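Local coordinates for protein 1-carboxybiuret hydrolase subunit AtzE (Pseudomonas sp., PDB 6C62) that hydrolyses 1-carboxybiuret to urea-1,3-dicarboxylate and ammonia, a step in the degradation of the herbicide atrazine, at residues 180-193 with 424-437. Residues are numbered along the deposited sequence; the frame is centred on the assembly and turned at random. Where two conformers were deposited one is given.
Sequences SLCGVWGLKPTFGR and MPIGVQLIAAPWNE
Glu437 OE2 takes a hydrogen bond from the backbone N of Thr190 (2.8 Å) and another from Arg193 NE (3.0 Å), the two donors reaching it from opposite faces of the carboxylate. Arg193 NH1 binds the other oxygen, Glu437 OE1, at 2.8 Å, so the guanidinium grips the acid side-on in a salt bridge. Both oxygens lie near the guanidinium plane, yet the carboxylate is turned well out of it, by 63°. The arginine chain curls to get there, bent at chi2 (71°) and chi3 (79°), and NH2 is hydrogen-bonded to Gln242 OE1.

Trp435 N donates to Thr190 OG1 at 2.8 Å. Thr190 sets its CG2 methyl 3.6 Å from the centroid of the Trp435 six-membered ring, a CH-pi contact almost on the ring normal. The indole stands nearly perpendicular to the Arg193 guanidinium, CE3 lying over one face of it. Trp435 NE1 hydrogen-bonds a backbone group of a chain of another protein.

Gly427 N donates to Ser180 OG (2.8 Å), which also hydrogen-bonds Thr372 OG1, and a water bridges Leu181 O and Pro425 O.

Strand 411-416 runs between strands 185-188 and 426-432 in the central sheet of this amidase fold, so the segments touch beyond its two ends, 180-183 against 424-427 and 189-193 against 434-437. At the second, the buried charge of Glu437 is probably balanced by Arg193, tying the start of helix 437-449 to the 190-193 turn at the interface with that other protein.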
# COMPACT_ATOMS: atom_id res chain seq x y z
N SER A 180 28.23 -12.49 -1.16
CA SER A 180 29.45 -11.75 -1.54
C SER A 180 30.62 -12.02 -0.58
O SER A 180 31.74 -12.37 -1.01
CB SER A 180 29.18 -10.27 -1.58
OG SER A 180 30.28 -9.50 -2.04
N LEU A 181 30.37 -11.78 0.70
CA LEU A 181 31.37 -11.87 1.70
C LEU A 181 31.88 -13.29 2.02
O LEU A 181 33.07 -13.42 2.33
CB LEU A 181 30.96 -11.13 2.93
CG LEU A 181 30.60 -9.67 2.76
CD1 LEU A 181 30.54 -9.00 4.12
CD2 LEU A 181 31.61 -8.95 1.88
N CYS A 182 31.02 -14.30 1.89
CA CYS A 182 31.40 -15.71 2.10
C CYS A 182 31.88 -16.43 0.83
O CYS A 182 32.35 -17.58 0.90
CB CYS A 182 30.26 -16.48 2.74
SG CYS A 182 30.00 -16.04 4.46
N GLY A 183 31.75 -15.80 -0.33
CA GLY A 183 32.12 -16.45 -1.54
C GLY A 183 31.23 -17.63 -1.92
O GLY A 183 31.73 -18.68 -2.33
N VAL A 184 29.91 -17.43 -1.87
CA VAL A 184 29.00 -18.46 -2.30
C VAL A 184 27.93 -17.83 -3.19
O VAL A 184 27.93 -16.62 -3.41
CB VAL A 184 28.34 -19.18 -1.10
CG1 VAL A 184 29.40 -19.80 -0.17
CG2 VAL A 184 27.45 -18.22 -0.29
N TRP A 185 27.08 -18.68 -3.75
CA TRP A 185 26.07 -18.25 -4.70
C TRP A 185 24.80 -17.82 -3.93
O TRP A 185 24.45 -18.43 -2.93
CB TRP A 185 25.69 -19.37 -5.68
CG TRP A 185 26.75 -19.70 -6.64
CD1 TRP A 185 27.82 -20.58 -6.46
CD2 TRP A 185 26.91 -19.17 -7.95
NE1 TRP A 185 28.60 -20.61 -7.59
CE2 TRP A 185 28.06 -19.76 -8.52
CE3 TRP A 185 26.21 -18.21 -8.69
CZ2 TRP A 185 28.52 -19.42 -9.79
CZ3 TRP A 185 26.67 -17.90 -9.94
CH2 TRP A 185 27.79 -18.51 -10.48
N GLY A 186 24.13 -16.79 -4.41
CA GLY A 186 22.84 -16.39 -3.86
C GLY A 186 21.89 -15.95 -4.95
O GLY A 186 22.32 -15.45 -6.03
N LEU A 187 20.59 -16.14 -4.68
CA LEU A 187 19.55 -15.72 -5.55
C LEU A 187 18.50 -14.99 -4.73
O LEU A 187 17.91 -15.58 -3.79
CB LEU A 187 18.90 -16.94 -6.24
CG LEU A 187 17.57 -16.69 -7.00
CD1 LEU A 187 17.79 -15.77 -8.19
CD2 LEU A 187 16.93 -18.01 -7.44
N LYS A 188 18.26 -13.74 -5.07
CA LYS A 188 17.13 -12.97 -4.53
C LYS A 188 16.15 -12.93 -5.67
O LYS A 188 16.38 -12.21 -6.63
CB LYS A 188 17.55 -11.58 -4.15
CG LYS A 188 16.40 -10.80 -3.55
CD LYS A 188 16.53 -9.27 -3.61
CE LYS A 188 16.52 -8.70 -5.00
NZ LYS A 188 15.21 -8.88 -5.63
N PRO A 189 15.10 -13.75 -5.62
CA PRO A 189 14.14 -13.73 -6.69
C PRO A 189 13.36 -12.41 -6.76
O PRO A 189 13.57 -11.49 -5.95
CB PRO A 189 13.20 -14.92 -6.38
CG PRO A 189 13.93 -15.71 -5.34
CD PRO A 189 14.65 -14.65 -4.55
N THR A 190 12.54 -12.31 -7.79
CA THR A 190 11.64 -11.16 -7.96
C THR A 190 10.78 -10.98 -6.69
O THR A 190 10.34 -11.95 -6.09
CB THR A 190 10.69 -11.38 -9.14
OG1 THR A 190 11.45 -11.61 -10.34
CG2 THR A 190 9.77 -10.23 -9.31
N PHE A 191 10.54 -9.75 -6.27
CA PHE A 191 9.59 -9.52 -5.19
C PHE A 191 8.24 -10.15 -5.56
O PHE A 191 7.68 -9.89 -6.63
CB PHE A 191 9.42 -8.02 -4.93
CG PHE A 191 8.61 -7.72 -3.70
CD1 PHE A 191 9.19 -7.76 -2.43
CD2 PHE A 191 7.26 -7.58 -3.81
CE1 PHE A 191 8.43 -7.58 -1.29
CE2 PHE A 191 6.46 -7.42 -2.66
CZ PHE A 191 7.07 -7.44 -1.38
N GLY A 192 7.71 -10.98 -4.68
CA GLY A 192 6.43 -11.66 -4.89
C GLY A 192 6.51 -12.98 -5.60
O GLY A 192 5.46 -13.57 -5.85
N ARG A 193 7.70 -13.47 -5.89
CA ARG A 193 7.85 -14.77 -6.50
C ARG A 193 7.63 -15.95 -5.54
O ARG A 193 6.93 -16.91 -5.85
CB ARG A 193 9.25 -14.86 -7.14
CG ARG A 193 9.63 -16.20 -7.71
CD ARG A 193 8.88 -16.57 -8.98
NE ARG A 193 9.47 -15.89 -10.14
CZ ARG A 193 9.07 -16.08 -11.40
NH1 ARG A 193 9.68 -15.45 -12.39
NH2 ARG A 193 8.06 -16.85 -11.68
N MET A 424 40.38 -12.75 -0.20
CA MET A 424 38.95 -12.75 0.20
C MET A 424 38.05 -12.59 -1.02
O MET A 424 38.41 -11.92 -2.01
CB MET A 424 38.67 -11.67 1.24
CG MET A 424 39.34 -11.87 2.59
SD MET A 424 38.83 -13.39 3.42
CE MET A 424 37.19 -12.99 4.02
N PRO A 425 36.86 -13.21 -0.97
CA PRO A 425 35.99 -13.08 -2.15
C PRO A 425 35.17 -11.75 -2.17
O PRO A 425 35.10 -11.02 -1.18
CB PRO A 425 35.06 -14.28 -2.02
CG PRO A 425 34.90 -14.44 -0.57
CD PRO A 425 36.26 -14.05 0.06
N ILE A 426 34.57 -11.49 -3.32
CA ILE A 426 33.59 -10.43 -3.47
C ILE A 426 32.63 -10.83 -4.56
O ILE A 426 33.00 -11.47 -5.53
CB ILE A 426 34.28 -9.06 -3.67
CG1 ILE A 426 33.36 -7.93 -3.27
CG2 ILE A 426 34.75 -8.92 -5.10
CD1 ILE A 426 34.08 -6.61 -3.14
N GLY A 427 31.35 -10.53 -4.37
CA GLY A 427 30.33 -10.99 -5.28
C GLY A 427 29.99 -9.98 -6.35
O GLY A 427 30.21 -8.75 -6.17
N VAL A 428 29.41 -10.49 -7.44
CA VAL A 428 28.84 -9.65 -8.48
C VAL A 428 27.34 -9.89 -8.57
O VAL A 428 26.89 -11.04 -8.62
CB VAL A 428 29.55 -9.94 -9.83
CG1 VAL A 428 29.21 -11.29 -10.38
CG2 VAL A 428 29.13 -8.93 -10.87
N GLN A 429 26.57 -8.80 -8.64
CA GLN A 429 25.12 -8.87 -8.89
C GLN A 429 24.86 -8.96 -10.40
O GLN A 429 25.33 -8.10 -11.17
CB GLN A 429 24.40 -7.62 -8.37
CG GLN A 429 24.52 -7.37 -6.87
CD GLN A 429 23.64 -6.22 -6.41
OE1 GLN A 429 22.45 -6.43 -6.13
NE2 GLN A 429 24.21 -5.01 -6.27
N LEU A 430 24.11 -9.98 -10.80
CA LEU A 430 23.58 -10.11 -12.15
C LEU A 430 22.07 -9.85 -12.05
O LEU A 430 21.32 -10.65 -11.47
CB LEU A 430 23.87 -11.50 -12.67
CG LEU A 430 25.35 -11.95 -12.59
CD1 LEU A 430 25.48 -13.42 -12.88
CD2 LEU A 430 26.19 -11.16 -13.53
N ILE A 431 21.65 -8.68 -12.53
CA ILE A 431 20.32 -8.11 -12.24
C ILE A 431 19.54 -8.21 -13.53
O ILE A 431 20.03 -7.81 -14.59
CB ILE A 431 20.40 -6.64 -11.84
CG1 ILE A 431 21.42 -6.42 -10.73
CG2 ILE A 431 19.06 -6.09 -11.39
CD1 ILE A 431 21.94 -5.02 -10.57
N ALA A 432 18.31 -8.69 -13.44
CA ALA A 432 17.40 -8.71 -14.58
C ALA A 432 16.07 -8.06 -14.22
O ALA A 432 15.82 -7.70 -13.06
CB ALA A 432 17.19 -10.16 -15.03
N ALA A 433 15.21 -7.90 -15.24
CA ALA A 433 13.88 -7.33 -15.04
C ALA A 433 13.04 -8.23 -14.15
O ALA A 433 13.29 -9.42 -14.11
CB ALA A 433 13.18 -7.19 -16.39
N PRO A 434 12.01 -7.66 -13.47
CA PRO A 434 11.05 -8.48 -12.78
C PRO A 434 10.58 -9.67 -13.58
O PRO A 434 10.16 -9.50 -14.72
CB PRO A 434 9.89 -7.52 -12.48
CG PRO A 434 10.62 -6.19 -12.36
CD PRO A 434 11.63 -6.24 -13.47
N TRP A 435 10.63 -10.83 -12.94
CA TRP A 435 10.19 -12.14 -13.49
C TRP A 435 11.20 -12.85 -14.39
O TRP A 435 10.92 -13.95 -14.87
CB TRP A 435 8.77 -12.10 -14.11
CG TRP A 435 7.81 -11.35 -13.23
CD1 TRP A 435 7.17 -10.21 -13.54
CD2 TRP A 435 7.39 -11.71 -11.91
NE1 TRP A 435 6.35 -9.84 -12.53
CE2 TRP A 435 6.49 -10.73 -11.49
CE3 TRP A 435 7.70 -12.78 -11.06
CZ2 TRP A 435 5.90 -10.75 -10.23
CZ3 TRP A 435 7.11 -12.80 -9.79
CH2 TRP A 435 6.20 -11.80 -9.41
N ASN A 436 12.39 -12.29 -14.52
CA ASN A 436 13.39 -12.85 -15.43
C ASN A 436 14.55 -13.50 -14.68
O ASN A 436 15.70 -13.48 -15.15
CB ASN A 436 13.93 -11.74 -16.37
CG ASN A 436 12.99 -11.41 -17.50
OD1 ASN A 436 12.00 -12.06 -17.67
ND2 ASN A 436 13.33 -10.41 -18.29
N GLU A 437 14.25 -14.16 -13.56
CA GLU A 437 15.24 -14.96 -12.80
C GLU A 437 16.06 -15.88 -13.72
O GLU A 437 17.26 -16.02 -13.50
CB GLU A 437 14.58 -15.88 -11.80
CG GLU A 437 14.02 -15.24 -10.53
CD GLU A 437 12.62 -14.62 -10.66
OE1 GLU A 437 12.14 -14.27 -11.78
OE2 GLU A 437 12.00 -14.43 -9.60
O HOH W 1 34.86 -11.33 1.54